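FMN-binding protein (Syntrophomonas wolfei subsp. wolfei, PDB 3IN6) binds flavin mononucleotide and is probably a dimeric flavoprotein of the split-barrel type, its exact reaction not being established. Local coordinates at residues 105-110 with 129-134; 99-104 with 136-141; 38-43 with 74-79. All coordinates share one frame; numbering follows the deposited sequence.

Interaction 1 (105-110 with 129-134); sequences DLQEGE and LKNCLV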
ATOM      1  N   ASP A 105      10.887 -18.920   2.271  1.00 26.70           N
ATOM      2  CA  ASP A 105      11.578 -18.309   1.152  1.00 27.84           C
ATOM      3  C   ASP A 105      12.236 -19.501   0.456  1.00 28.38           C
ATOM      4  O   ASP A 105      13.276 -19.996   0.909  1.00 28.83           O
ATOM      5  CB  ASP A 105      12.613 -17.330   1.694  1.00 29.04           C
ATOM      6  CG  ASP A 105      13.465 -16.704   0.620  1.00 29.57           C
ATOM      7  OD1 ASP A 105      13.295 -17.023  -0.577  1.00 33.10           O
ATOM      8  OD2 ASP A 105      14.309 -15.869   0.992  1.00 36.12           O
ATOM      9  N   LEU A 106      11.636 -19.972  -0.632  1.00 28.14           N
ATOM     10  CA  LEU A 106      12.099 -21.206  -1.259  1.00 28.17           C
ATOM     11  C   LEU A 106      12.555 -21.095  -2.720  1.00 28.00           C
ATOM     12  O   LEU A 106      12.088 -20.232  -3.472  1.00 27.08           O
ATOM     13  CB  LEU A 106      10.978 -22.241  -1.132  1.00 28.19           C
ATOM     14  CG  LEU A 106      10.470 -22.475   0.295  1.00 28.32           C
ATOM     15  CD1 LEU A 106       9.187 -23.265   0.284  1.00 24.90           C
ATOM     16  CD2 LEU A 106      11.539 -23.183   1.144  1.00 28.43           C
ATOM     17  N   GLN A 107      13.477 -21.986  -3.093  1.00 28.75           N
ATOM     18  CA  GLN A 107      14.024 -22.073  -4.455  1.00 30.45           C
ATOM     19  C   GLN A 107      13.593 -23.347  -5.186  1.00 29.97           C
ATOM     20  O   GLN A 107      13.919 -23.525  -6.346  1.00 30.15           O
ATOM     21  CB  GLN A 107      15.560 -21.973  -4.444  1.00 31.36           C
ATOM     22  CG  GLN A 107      16.109 -20.551  -4.344  1.00 35.09           C
ATOM     23  CD  GLN A 107      15.725 -19.864  -3.059  1.00 42.51           C
ATOM     24  OE1 GLN A 107      15.760 -20.471  -1.992  1.00 49.11           O
ATOM     25  NE2 GLN A 107      15.359 -18.585  -3.146  1.00 47.40           N
ATOM     26  N   GLU A 108      12.848 -24.218  -4.514  1.00 30.41           N
ATOM     27  CA  GLU A 108      12.352 -25.454  -5.118  1.00 30.41           C
ATOM     28  C   GLU A 108      11.143 -25.960  -4.339  1.00 28.29           C
ATOM     29  O   GLU A 108      10.817 -25.417  -3.297  1.00 28.97           O
ATOM     30  CB  GLU A 108      13.451 -26.516  -5.114  1.00 31.55           C
ATOM     31  CG  GLU A 108      13.978 -26.858  -3.724  1.00 35.70           C
ATOM     32  CD  GLU A 108      15.084 -27.889  -3.754  1.00 46.63           C
ATOM     33  OE1 GLU A 108      15.921 -27.855  -4.684  1.00 53.03           O
ATOM     34  OE2 GLU A 108      15.128 -28.731  -2.833  1.00 54.68           O
ATOM     35  N   GLY A 109      10.492 -26.998  -4.849  1.00 26.41           N
ATOM     36  CA  GLY A 109       9.337 -27.608  -4.192  1.00 25.86           C
ATOM     37  C   GLY A 109       8.025 -27.269  -4.871  1.00 25.41           C
ATOM     38  O   GLY A 109       7.990 -26.515  -5.849  1.00 24.52           O
ATOM     39  N   GLU A 110       6.945 -27.826  -4.335  1.00 25.08           N
ATOM     40  CA  GLU A 110       5.604 -27.627  -4.895  1.00 27.59           C
ATOM     41  C   GLU A 110       5.225 -26.146  -5.079  1.00 25.46           C
ATOM     42  O   GLU A 110       4.711 -25.760  -6.126  1.00 25.34           O
ATOM     43  CB  GLU A 110       4.544 -28.359  -4.048  1.00 27.29           C
ATOM     44  CG  GLU A 110       4.455 -27.900  -2.590  1.00 32.25           C
ATOM     45  CD  GLU A 110       3.379 -28.621  -1.793  1.00 36.71           C
ATOM     46  OE1 GLU A 110       2.713 -29.525  -2.350  1.00 37.01           O
ATOM     47  OE2 GLU A 110       3.192 -28.267  -0.603  1.00 34.97           O
ATOM     48  N   LEU A 129      12.999 -16.137 -11.749  1.00 37.87           N
ATOM     49  CA  LEU A 129      12.389 -16.351 -10.447  1.00 36.66           C
ATOM     50  C   LEU A 129      13.498 -16.574  -9.413  1.00 36.31           C
ATOM     51  O   LEU A 129      14.122 -17.646  -9.366  1.00 36.80           O
ATOM     52  CB  LEU A 129      11.465 -17.570 -10.518  1.00 36.99           C
ATOM     53  CG  LEU A 129      10.544 -17.872  -9.344  1.00 33.92           C
ATOM     54  CD1 LEU A 129       9.519 -16.769  -9.206  1.00 33.22           C
ATOM     55  CD2 LEU A 129       9.855 -19.208  -9.559  1.00 27.27           C
ATOM     56  N   LYS A 130      13.751 -15.551  -8.596  1.00 35.97           N
ATOM     57  CA  LYS A 130      14.798 -15.617  -7.557  1.00 35.96           C
ATOM     58  C   LYS A 130      14.333 -16.327  -6.276  1.00 36.17           C
ATOM     59  O   LYS A 130      15.124 -16.979  -5.583  1.00 35.99           O
ATOM     60  CB  LYS A 130      15.313 -14.207  -7.233  1.00 34.85           C
ATOM     61  CG  LYS A 130      16.042 -13.542  -8.407  1.00 37.98           C
ATOM     62  CD  LYS A 130      16.569 -12.146  -8.076  1.00 43.74           C
ATOM     63  CE  LYS A 130      15.431 -11.190  -7.776  1.00 46.37           C
ATOM     64  NZ  LYS A 130      15.864  -9.758  -7.636  1.00 50.53           N
ATOM     65  N   ASN A 131      13.053 -16.181  -5.951  1.00 35.71           N
ATOM     66  CA  ASN A 131      12.494 -16.809  -4.771  1.00 35.50           C
ATOM     67  C   ASN A 131      11.005 -17.054  -4.942  1.00 34.65           C
ATOM     68  O   ASN A 131      10.312 -16.321  -5.663  1.00 36.02           O
ATOM     69  CB  ASN A 131      12.592 -15.907  -3.510  1.00 35.49           C
ATOM     70  CG  ASN A 131      13.927 -15.182  -3.357  1.00 37.81           C
ATOM     71  OD1 ASN A 131      14.168 -14.167  -4.008  1.00 31.83           O
ATOM     72  ND2 ASN A 131      14.759 -15.652  -2.427  1.00 33.30           N
ATOM     73  N   CYS A 132      10.520 -18.084  -4.263  1.00 31.11           N
ATOM     74  CA  CYS A 132       9.101 -18.265  -4.110  1.00 28.90           C
ATOM     75  C   CYS A 132       8.885 -17.874  -2.645  1.00 27.07           C
ATOM     76  O   CYS A 132       9.484 -18.473  -1.748  1.00 26.24           O
ATOM     77  CB  CYS A 132       8.656 -19.696  -4.358  1.00 28.00           C
ATOM     78  SG  CYS A 132       6.898 -19.841  -4.009  1.00 32.66           S
ATOM     79  N   LEU A 133       8.102 -16.827  -2.408  1.00 24.09           N
ATOM     80  CA  LEU A 133       7.827 -16.402  -1.057  1.00 24.11           C
ATOM     81  C   LEU A 133       6.523 -17.049  -0.623  1.00 24.28           C
ATOM     82  O   LEU A 133       5.524 -16.978  -1.338  1.00 24.83           O
ATOM     83  CB  LEU A 133       7.733 -14.876  -0.954  1.00 23.51           C
ATOM     84  CG  LEU A 133       8.978 -14.101  -1.378  1.00 23.64           C
ATOM     85  CD1 LEU A 133       8.690 -12.622  -1.264  1.00 26.67           C
ATOM     86  CD2 LEU A 133      10.209 -14.515  -0.557  1.00 24.08           C
ATOM     87  N   VAL A 134       6.537 -17.689   0.544  1.00 23.37           N
ATOM     88  CA  VAL A 134       5.345 -18.348   1.042  1.00 21.98           C
ATOM     89  C   VAL A 134       4.848 -17.569   2.233  1.00 21.12           C
ATOM     90  O   VAL A 134       5.588 -17.404   3.210  1.00 20.96           O
ATOM     91  CB  VAL A 134       5.630 -19.816   1.430  1.00 23.06           C
ATOM     92  CG1 VAL A 134       4.334 -20.519   1.816  1.00 18.76           C
ATOM     93  CG2 VAL A 134       6.335 -20.552   0.262  1.00 19.26           C
TER
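D105 and N131 meet through their side chains where strands 92-106 and 131-141 run antiparallel. N131 ND2 donates to D105 OD1 at 2.7 Å, on the syn lone pair of that oxygen. The bond is bent, with 138° at the hydrogen, and OD1 lies 24° out of the amide plane of N131. The other oxygen of D105, OD2, accepts from Y71 OH and forms a salt bridge with K75, both on helix 68-77. N131 OD1 is taken by R64 NH1. Both polar ends of N131 and both oxygens of D105 therefore have partners.

The backbones of L106 and C132 form a hydrogen-bonded pair. L106 N donates to C132 O at 2.9 Å in an almost straight bond. C132 N returns to L106 O at 2.8 Å. On the same face of the sheet as these two residues, L106 CD1 touches V134 CG2 at 3.9 Å.

Beyond the last bridge the Q107 chain bends at chi2 (63°). Q107 NE2 donates to a lone pair of K130 O at 2.9 Å, and that oxygen lies in the plane of the Q107 amide. NE2 also lies 3.1 Å from N131 ND2, but both are donors and no bond forms. K130 and N131 both face R64 on strand 59-64. This is a classic beta bulge at the start of strand 131-141, in an antiparallel sheet.

Interaction 2 (99-104 with 136-141); sequences YVELSA and KIVKIL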
ATOM      1  N   TYR A  99      -3.548  -9.391   5.355  1.00 21.77           N
ATOM      2  CA  TYR A  99      -2.381  -9.266   6.226  1.00 19.30           C
ATOM      3  C   TYR A  99      -1.653 -10.580   6.358  1.00 21.95           C
ATOM      4  O   TYR A  99      -2.261 -11.614   6.646  1.00 22.71           O
ATOM      5  CB  TYR A  99      -2.800  -8.764   7.606  1.00 22.98           C
ATOM      6  CG  TYR A  99      -3.471  -7.421   7.554  1.00 22.27           C
ATOM      7  CD1 TYR A  99      -4.797  -7.308   7.186  1.00 13.94           C
ATOM      8  CD2 TYR A  99      -2.791  -6.264   7.894  1.00 26.85           C
ATOM      9  CE1 TYR A  99      -5.424  -6.110   7.146  1.00 18.70           C
ATOM     10  CE2 TYR A  99      -3.418  -5.038   7.831  1.00 21.42           C
ATOM     11  CZ  TYR A  99      -4.737  -4.972   7.475  1.00 19.55           C
ATOM     12  OH  TYR A  99      -5.391  -3.769   7.408  1.00 21.35           O
ATOM     13  N   VAL A 100      -0.329 -10.525   6.223  1.00 22.21           N
ATOM     14  CA  VAL A 100       0.465 -11.719   6.131  1.00 22.13           C
ATOM     15  C   VAL A 100       1.759 -11.717   6.960  1.00 20.03           C
ATOM     16  O   VAL A 100       2.241 -10.689   7.411  1.00 21.31           O
ATOM     17  CB  VAL A 100       0.882 -11.946   4.655  1.00 19.07           C
ATOM     18  CG1 VAL A 100      -0.343 -12.197   3.735  1.00 21.66           C
ATOM     19  CG2 VAL A 100       1.706 -10.737   4.138  1.00 21.46           C
ATOM     20  N   GLU A 101       2.313 -12.902   7.109  1.00 19.51           N
ATOM     21  CA  GLU A 101       3.624 -13.092   7.721  1.00 22.41           C
ATOM     22  C   GLU A 101       4.395 -14.067   6.850  1.00 20.72           C
ATOM     23  O   GLU A 101       3.847 -15.082   6.444  1.00 22.91           O
ATOM     24  CB  GLU A 101       3.512 -13.643   9.128  1.00 21.69           C
ATOM     25  CG  GLU A 101       2.864 -12.685  10.079  1.00 32.05           C
ATOM     26  CD  GLU A 101       2.838 -13.206  11.519  1.00 42.07           C
ATOM     27  OE1 GLU A 101       3.226 -14.378  11.753  1.00 40.96           O
ATOM     28  OE2 GLU A 101       2.423 -12.426  12.408  1.00 47.10           O
ATOM     29  N   LEU A 102       5.663 -13.768   6.570  1.00 21.78           N
ATOM     30  CA  LEU A 102       6.478 -14.655   5.746  1.00 21.84           C
ATOM     31  C   LEU A 102       6.742 -15.977   6.448  1.00 22.60           C
ATOM     32  O   LEU A 102       7.270 -15.999   7.537  1.00 22.73           O
ATOM     33  CB  LEU A 102       7.809 -14.005   5.403  1.00 21.63           C
ATOM     34  CG  LEU A 102       8.677 -14.745   4.374  1.00 21.44           C
ATOM     35  CD1 LEU A 102       8.006 -14.761   2.990  1.00 14.09           C
ATOM     36  CD2 LEU A 102      10.023 -14.073   4.309  1.00 20.45           C
ATOM     37  N   SER A 103       6.387 -17.080   5.806  1.00 24.98           N
ATOM     38  CA  SER A 103       6.614 -18.408   6.356  1.00 27.30           C
ATOM     39  C   SER A 103       7.833 -19.076   5.765  1.00 26.65           C
ATOM     40  O   SER A 103       8.556 -19.778   6.467  1.00 26.23           O
ATOM     41  CB  SER A 103       5.430 -19.317   6.079  1.00 26.28           C
ATOM     42  OG  SER A 103       4.298 -18.839   6.754  1.00 41.85           O
ATOM     43  N   ALA A 104       8.036 -18.885   4.469  1.00 26.03           N
ATOM     44  CA  ALA A 104       9.129 -19.544   3.774  1.00 25.13           C
ATOM     45  C   ALA A 104       9.610 -18.743   2.578  1.00 24.91           C
ATOM     46  O   ALA A 104       8.862 -17.979   1.993  1.00 27.70           O
ATOM     47  CB  ALA A 104       8.688 -20.935   3.335  1.00 23.09           C
ATOM     48  N   LYS A 136       1.818 -16.784   5.297  1.00 22.20           N
ATOM     49  CA  LYS A 136       0.710 -17.262   6.106  1.00 21.53           C
ATOM     50  C   LYS A 136      -0.222 -16.086   6.232  1.00 21.20           C
ATOM     51  O   LYS A 136       0.227 -14.971   6.545  1.00 19.45           O
ATOM     52  CB  LYS A 136       1.178 -17.706   7.500  1.00 19.23           C
ATOM     53  CG  LYS A 136       0.033 -17.972   8.488  1.00 26.81           C
ATOM     54  CD  LYS A 136       0.580 -18.286   9.898  1.00 34.84           C
ATOM     55  CE  LYS A 136      -0.545 -18.421  10.928  1.00 42.12           C
ATOM     56  NZ  LYS A 136      -0.027 -18.665  12.316  1.00 47.21           N
ATOM     57  N   ILE A 137      -1.514 -16.323   5.983  1.00 23.04           N
ATOM     58  CA  ILE A 137      -2.518 -15.279   6.087  1.00 21.63           C
ATOM     59  C   ILE A 137      -2.886 -15.154   7.550  1.00 22.38           C
ATOM     60  O   ILE A 137      -3.257 -16.131   8.188  1.00 22.26           O
ATOM     61  CB  ILE A 137      -3.795 -15.583   5.306  1.00 21.27           C
ATOM     62  CG1 ILE A 137      -3.525 -15.656   3.794  1.00 21.59           C
ATOM     63  CG2 ILE A 137      -4.845 -14.531   5.633  1.00 17.29           C
ATOM     64  CD1 ILE A 137      -4.685 -16.103   3.012  1.00 23.22           C
ATOM     65  N   VAL A 138      -2.837 -13.933   8.053  1.00 24.01           N
ATOM     66  CA  VAL A 138      -3.064 -13.650   9.466  1.00 25.62           C
ATOM     67  C   VAL A 138      -4.404 -12.953   9.748  1.00 26.67           C
ATOM     68  O   VAL A 138      -4.984 -13.118  10.828  1.00 26.95           O
ATOM     69  CB  VAL A 138      -1.850 -12.845   9.994  1.00 28.63           C
ATOM     70  CG1 VAL A 138      -2.221 -11.912  11.110  1.00 35.88           C
ATOM     71  CG2 VAL A 138      -0.729 -13.819  10.407  1.00 31.20           C
ATOM     72  N   LYS A 139      -4.891 -12.178   8.780  1.00 23.87           N
ATOM     73  CA  LYS A 139      -6.142 -11.443   8.915  1.00 23.24           C
ATOM     74  C   LYS A 139      -6.532 -10.915   7.532  1.00 21.69           C
ATOM     75  O   LYS A 139      -5.646 -10.640   6.695  1.00 18.77           O
ATOM     76  CB  LYS A 139      -5.946 -10.277   9.894  1.00 25.69           C
ATOM     77  CG  LYS A 139      -7.171  -9.395  10.131  1.00 30.44           C
ATOM     78  CD  LYS A 139      -6.884  -8.278  11.137  1.00 35.62           C
ATOM     79  CE  LYS A 139      -5.864  -7.255  10.608  1.00 44.34           C
ATOM     80  NZ  LYS A 139      -5.487  -6.196  11.609  1.00 45.52           N
ATOM     81  N   ILE A 140      -7.837 -10.783   7.288  1.00 21.11           N
ATOM     82  CA  ILE A 140      -8.371 -10.233   6.030  1.00 20.95           C
ATOM     83  C   ILE A 140      -9.402  -9.154   6.376  1.00 22.98           C
ATOM     84  O   ILE A 140     -10.340  -9.415   7.118  1.00 24.48           O
ATOM     85  CB  ILE A 140      -9.050 -11.297   5.165  1.00 22.96           C
ATOM     86  CG1 ILE A 140      -8.054 -12.395   4.790  1.00 21.10           C
ATOM     87  CG2 ILE A 140      -9.697 -10.650   3.882  1.00 17.00           C
ATOM     88  CD1 ILE A 140      -8.661 -13.555   3.942  1.00 14.78           C
ATOM     89  N   LEU A 141      -9.232  -7.936   5.873  1.00 21.38           N
ATOM     90  CA  LEU A 141     -10.192  -6.896   6.176  1.00 21.51           C
ATOM     91  C   LEU A 141     -10.710  -6.310   4.884  1.00 21.34           C
ATOM     92  O   LEU A 141     -10.046  -6.394   3.858  1.00 21.72           O
ATOM     93  CB  LEU A 141      -9.587  -5.796   7.057  1.00 18.98           C
ATOM     94  CG  LEU A 141      -9.230  -6.163   8.512  1.00 26.30           C
ATOM     95  CD1 LEU A 141      -8.440  -5.023   9.166  1.00 18.17           C
ATOM     96  CD2 LEU A 141     -10.494  -6.539   9.350  1.00 18.40           C
TER
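The ring of Y99 carries K139 over one face and has K139 O in plane at its edge. The two residues sit in a classic beta bulge, where V138 and K139 both face Y99 across antiparallel strands. K139 runs alongside the tyrosine, and its bend at chi3 (66°) turns CE over the ring. CE lies 3.7 Å from the ring centroid, a CH-pi contact. NZ stands 4.3 Å from the same centroid, 7° off the normal, a cation-pi contact. L141 CD1 approaches obliquely, 3.7 Å from Y99 OH. That hydroxyl is hydrogen-bonded to N45 of the second subunit, where N45 is an FMN-binding residue. An alanine at Y99 would probably leave the K139 ammonium without its aromatic partner and N45 of the second subunit without this hydrogen bond.

At the bulge, Y99 O takes V138 N at 2.8 Å and, weakly, K139 N. Y99 N donates to K139 O. Further along, E101 and K136 form a hydrogen-bonded pair, and between the two sets the V100 and I137 side chains share the other face of the sheet. E101 CG meets V138 CG2 at 3.8 Å. At the far end S103 OG rests 3.4 Å from K136 CB.

Interaction 3 (38-43 with 74-79); sequences VDRNYE and LKETGK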
ATOM      1  N   VAL A  38       7.894  -3.452   5.983  1.00 17.65           N
ATOM      2  CA  VAL A  38       8.584  -2.582   6.928  1.00 17.45           C
ATOM      3  C   VAL A  38       9.927  -3.192   7.339  1.00 15.43           C
ATOM      4  O   VAL A  38      10.068  -4.410   7.299  1.00 14.00           O
ATOM      5  CB  VAL A  38       7.745  -2.383   8.234  1.00 19.41           C
ATOM      6  CG1 VAL A  38       7.611  -3.690   8.991  1.00 17.15           C
ATOM      7  CG2 VAL A  38       8.366  -1.309   9.138  1.00 14.14           C
ATOM      8  N   ASP A  39      10.905  -2.346   7.704  1.00 15.47           N
ATOM      9  CA  ASP A  39      12.199  -2.829   8.215  1.00 14.41           C
ATOM     10  C   ASP A  39      12.269  -2.658   9.730  1.00 16.20           C
ATOM     11  O   ASP A  39      11.318  -2.134  10.329  1.00 16.15           O
ATOM     12  CB  ASP A  39      13.413  -2.170   7.523  1.00 15.84           C
ATOM     13  CG  ASP A  39      13.697  -0.734   7.988  1.00 16.73           C
ATOM     14  OD1 ASP A  39      12.924  -0.120   8.761  1.00 21.21           O
ATOM     15  OD2 ASP A  39      14.745  -0.217   7.564  1.00 20.17           O
ATOM     16  N   ARG A  40      13.402  -3.088  10.319  1.00 12.81           N
ATOM     17  CA  ARG A  40      13.631  -3.071  11.767  1.00 15.32           C
ATOM     18  C   ARG A  40      13.558  -1.672  12.399  1.00 18.41           C
ATOM     19  O   ARG A  40      13.366  -1.543  13.617  1.00 18.20           O
ATOM     20  CB  ARG A  40      15.009  -3.700  12.114  1.00 12.81           C
ATOM     21  CG  ARG A  40      16.146  -2.968  11.418  1.00 15.82           C
ATOM     22  CD  ARG A  40      17.523  -3.017  12.050  1.00 27.33           C
ATOM     23  NE  ARG A  40      18.286  -4.172  11.641  1.00 26.97           N
ATOM     24  CZ  ARG A  40      19.603  -4.205  11.440  1.00 16.23           C
ATOM     25  NH1 ARG A  40      20.373  -3.130  11.548  1.00 21.67           N
ATOM     26  NH2 ARG A  40      20.153  -5.353  11.079  1.00 17.44           N
ATOM     27  N   ASN A  41      13.786  -0.641  11.586  1.00 18.80           N
ATOM     28  CA  ASN A  41      13.721   0.746  12.041  1.00 17.55           C
ATOM     29  C   ASN A  41      12.375   1.416  11.785  1.00 16.35           C
ATOM     30  O   ASN A  41      12.276   2.637  11.891  1.00 16.50           O
ATOM     31  CB  ASN A  41      14.836   1.580  11.416  1.00 18.29           C
ATOM     32  CG  ASN A  41      16.018   1.724  12.315  1.00 26.18           C
ATOM     33  OD1 ASN A  41      16.590   0.734  12.798  1.00 36.20           O
ATOM     34  ND2 ASN A  41      16.406   2.971  12.556  1.00 31.02           N
ATOM     35  N   TYR A  42      11.368   0.615  11.439  1.00 14.75           N
ATOM     36  CA  TYR A  42      10.002   1.068  11.197  1.00 17.47           C
ATOM     37  C   TYR A  42       9.791   1.797   9.865  1.00 17.71           C
ATOM     38  O   TYR A  42       8.726   2.382   9.635  1.00 19.36           O
ATOM     39  CB  TYR A  42       9.467   1.900  12.393  1.00 18.87           C
ATOM     40  CG  TYR A  42       9.441   1.115  13.691  1.00 14.19           C
ATOM     41  CD1 TYR A  42       8.520   0.092  13.878  1.00 18.80           C
ATOM     42  CD2 TYR A  42      10.331   1.385  14.720  1.00 15.05           C
ATOM     43  CE1 TYR A  42       8.492  -0.648  15.043  1.00 17.23           C
ATOM     44  CE2 TYR A  42      10.300   0.644  15.906  1.00 13.53           C
ATOM     45  CZ  TYR A  42       9.378  -0.368  16.051  1.00 14.71           C
ATOM     46  OH  TYR A  42       9.320  -1.111  17.211  1.00 20.73           O
ATOM     47  N   GLU A  43      10.783   1.736   8.974  1.00 17.42           N
ATOM     48  CA  GLU A  43      10.677   2.393   7.668  1.00 15.41           C
ATOM     49  C   GLU A  43       9.761   1.514   6.816  1.00 16.65           C
ATOM     50  O   GLU A  43      10.039   0.332   6.602  1.00 18.66           O
ATOM     51  CB  GLU A  43      12.069   2.586   7.029  1.00 10.13           C
ATOM     52  N   LEU A  74      11.002  -8.076   4.304  1.00 20.65           N
ATOM     53  CA  LEU A  74      10.408  -9.352   4.720  1.00 19.61           C
ATOM     54  C   LEU A  74      11.412 -10.208   5.483  1.00 20.95           C
ATOM     55  O   LEU A  74      11.047 -10.828   6.476  1.00 20.58           O
ATOM     56  CB  LEU A  74       9.831 -10.109   3.530  1.00 20.33           C
ATOM     57  CG  LEU A  74       8.612  -9.424   2.917  1.00 15.11           C
ATOM     58  CD1 LEU A  74       8.248 -10.093   1.586  1.00 18.21           C
ATOM     59  CD2 LEU A  74       7.408  -9.403   3.916  1.00 14.53           C
ATOM     60  N   LYS A  75      12.678 -10.198   5.073  1.00 22.90           N
ATOM     61  CA  LYS A  75      13.694 -10.989   5.787  1.00 23.63           C
ATOM     62  C   LYS A  75      14.064 -10.369   7.125  1.00 23.00           C
ATOM     63  O   LYS A  75      14.544 -11.072   8.002  1.00 26.39           O
ATOM     64  CB  LYS A  75      14.971 -11.189   4.958  1.00 24.09           C
ATOM     65  CG  LYS A  75      14.786 -11.839   3.591  1.00 27.00           C
ATOM     66  CD  LYS A  75      14.212 -13.241   3.631  1.00 34.89           C
ATOM     67  CE  LYS A  75      15.213 -14.257   4.193  1.00 36.49           C
ATOM     68  NZ  LYS A  75      14.672 -15.640   4.124  1.00 35.88           N
ATOM     69  N   GLU A  76      13.887  -9.057   7.287  1.00 23.51           N
ATOM     70  CA  GLU A  76      14.167  -8.402   8.575  1.00 21.13           C
ATOM     71  C   GLU A  76      13.037  -8.567   9.576  1.00 19.71           C
ATOM     72  O   GLU A  76      13.272  -8.902  10.731  1.00 17.80           O
ATOM     73  CB  GLU A  76      14.407  -6.891   8.431  1.00 21.63           C
ATOM     74  CG  GLU A  76      15.738  -6.557   7.886  1.00 26.14           C
ATOM     75  CD  GLU A  76      16.062  -5.076   7.905  1.00 26.18           C
ATOM     76  OE1 GLU A  76      15.478  -4.288   8.678  1.00 19.93           O
ATOM     77  OE2 GLU A  76      16.943  -4.709   7.118  1.00 33.47           O
ATOM     78  N   THR A  77      11.817  -8.305   9.139  1.00 17.43           N
ATOM     79  CA  THR A  77      10.662  -8.310  10.036  1.00 18.25           C
ATOM     80  C   THR A  77       9.611  -9.373   9.756  1.00 22.42           C
ATOM     81  O   THR A  77       8.817  -9.690  10.644  1.00 24.11           O
ATOM     82  CB  THR A  77       9.939  -6.951   9.969  1.00 16.91           C
ATOM     83  OG1 THR A  77       9.378  -6.755   8.655  1.00 18.72           O
ATOM     84  CG2 THR A  77      10.885  -5.846  10.282  1.00 16.32           C
ATOM     85  N   GLY A  78       9.527  -9.848   8.516  1.00 22.63           N
ATOM     86  CA  GLY A  78       8.569 -10.882   8.170  1.00 25.25           C
ATOM     87  C   GLY A  78       7.117 -10.469   8.033  1.00 26.04           C
ATOM     88  O   GLY A  78       6.285 -11.305   7.664  1.00 25.85           O
ATOM     89  N   LYS A  79       6.799  -9.194   8.267  1.00 24.96           N
ATOM     90  CA  LYS A  79       5.403  -8.761   8.235  1.00 23.65           C
ATOM     91  C   LYS A  79       5.023  -7.922   7.038  1.00 20.92           C
ATOM     92  O   LYS A  79       5.817  -7.173   6.523  1.00 26.03           O
ATOM     93  CB  LYS A  79       5.023  -8.068   9.540  1.00 24.90           C
ATOM     94  CG  LYS A  79       5.241  -8.986  10.759  1.00 28.41           C
ATOM     95  CD  LYS A  79       4.369  -8.621  11.953  1.00 28.96           C
ATOM     96  CE  LYS A  79       4.857  -9.324  13.232  1.00 34.26           C
ATOM     97  NZ  LYS A  79       4.091  -8.888  14.436  1.00 40.67           N
TER
HETATM   98  O   HOH W   1       8.434  -6.636   6.144  1.00 21.61           O
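A type I beta turn from D39 to Y42, in the hairpin that joins strands 33-38 and 44-48, packs against the C-terminal end of helix 68-77. E76 and T77, in the last turn of that helix, face the hairpin loop.

E76 has CG anti to its carbonyl carbon (chi1 -76°), and the extended chain beyond CG carries OE1 out to the backbone of R40. There OE1 accepts R40 N at 2.9 Å. The bond is nearly straight, 174° at the hydrogen, and the N-H meets the oxygen nearly along its C-O axis. The same oxygen lies 3.1 Å from R40 CG and 3.2 Å from D39 CB. The R40 guanidinium makes no salt bridge with E76: OE1 is well out of its plane, and only the opposite charges are near. D39 and E76 lie side by side, their carboxylates 17° apart in plane. The repulsion between them is probably offset by the N-H donors and the nearby R40 charge. D39 OD1 is held within its own loop by E43 N at 2.8 Å and, weakly, by N41 N.

T77 crosses V38 at about a right angle. Its CG2 methyl touches D39 C at 3.5 Å, and its hydroxyl is bonded to N73 O one turn back. G78, with positive phi, is the first residue to leave the helix after T77. The second subunit packs on this surface: Y42 OH bonds to R40 O of the other chain, and K79 NZ reaches E43 and N41 there.

A water links the two segments. It accepts from V38 N and donates to T77 OG1 and to K79 O, the last at 2.7 Å.

In the fold
Interactions 1 and 2 lie on the same pair of strands, 92-106 and 131-141, with centres about 17 Å apart. V134 joins them: its O takes S103 N at 2.7 Å and its N meets A104 O at 2.8 Å, both probable hydrogen bonds. Interaction 3 comes earlier in the chain. Its G78 O probably accepts L102 N of interaction 2, and its K75 NZ meets D105 OD2 of interaction 1 in a salt bridge of 3.2 Å. Helix 68-77 thus connects the hairpin loop to the sheet. The Y99 side chain comes within about 5 Å of a bound FMN, and that of K130 lies about 7 Å from a different one.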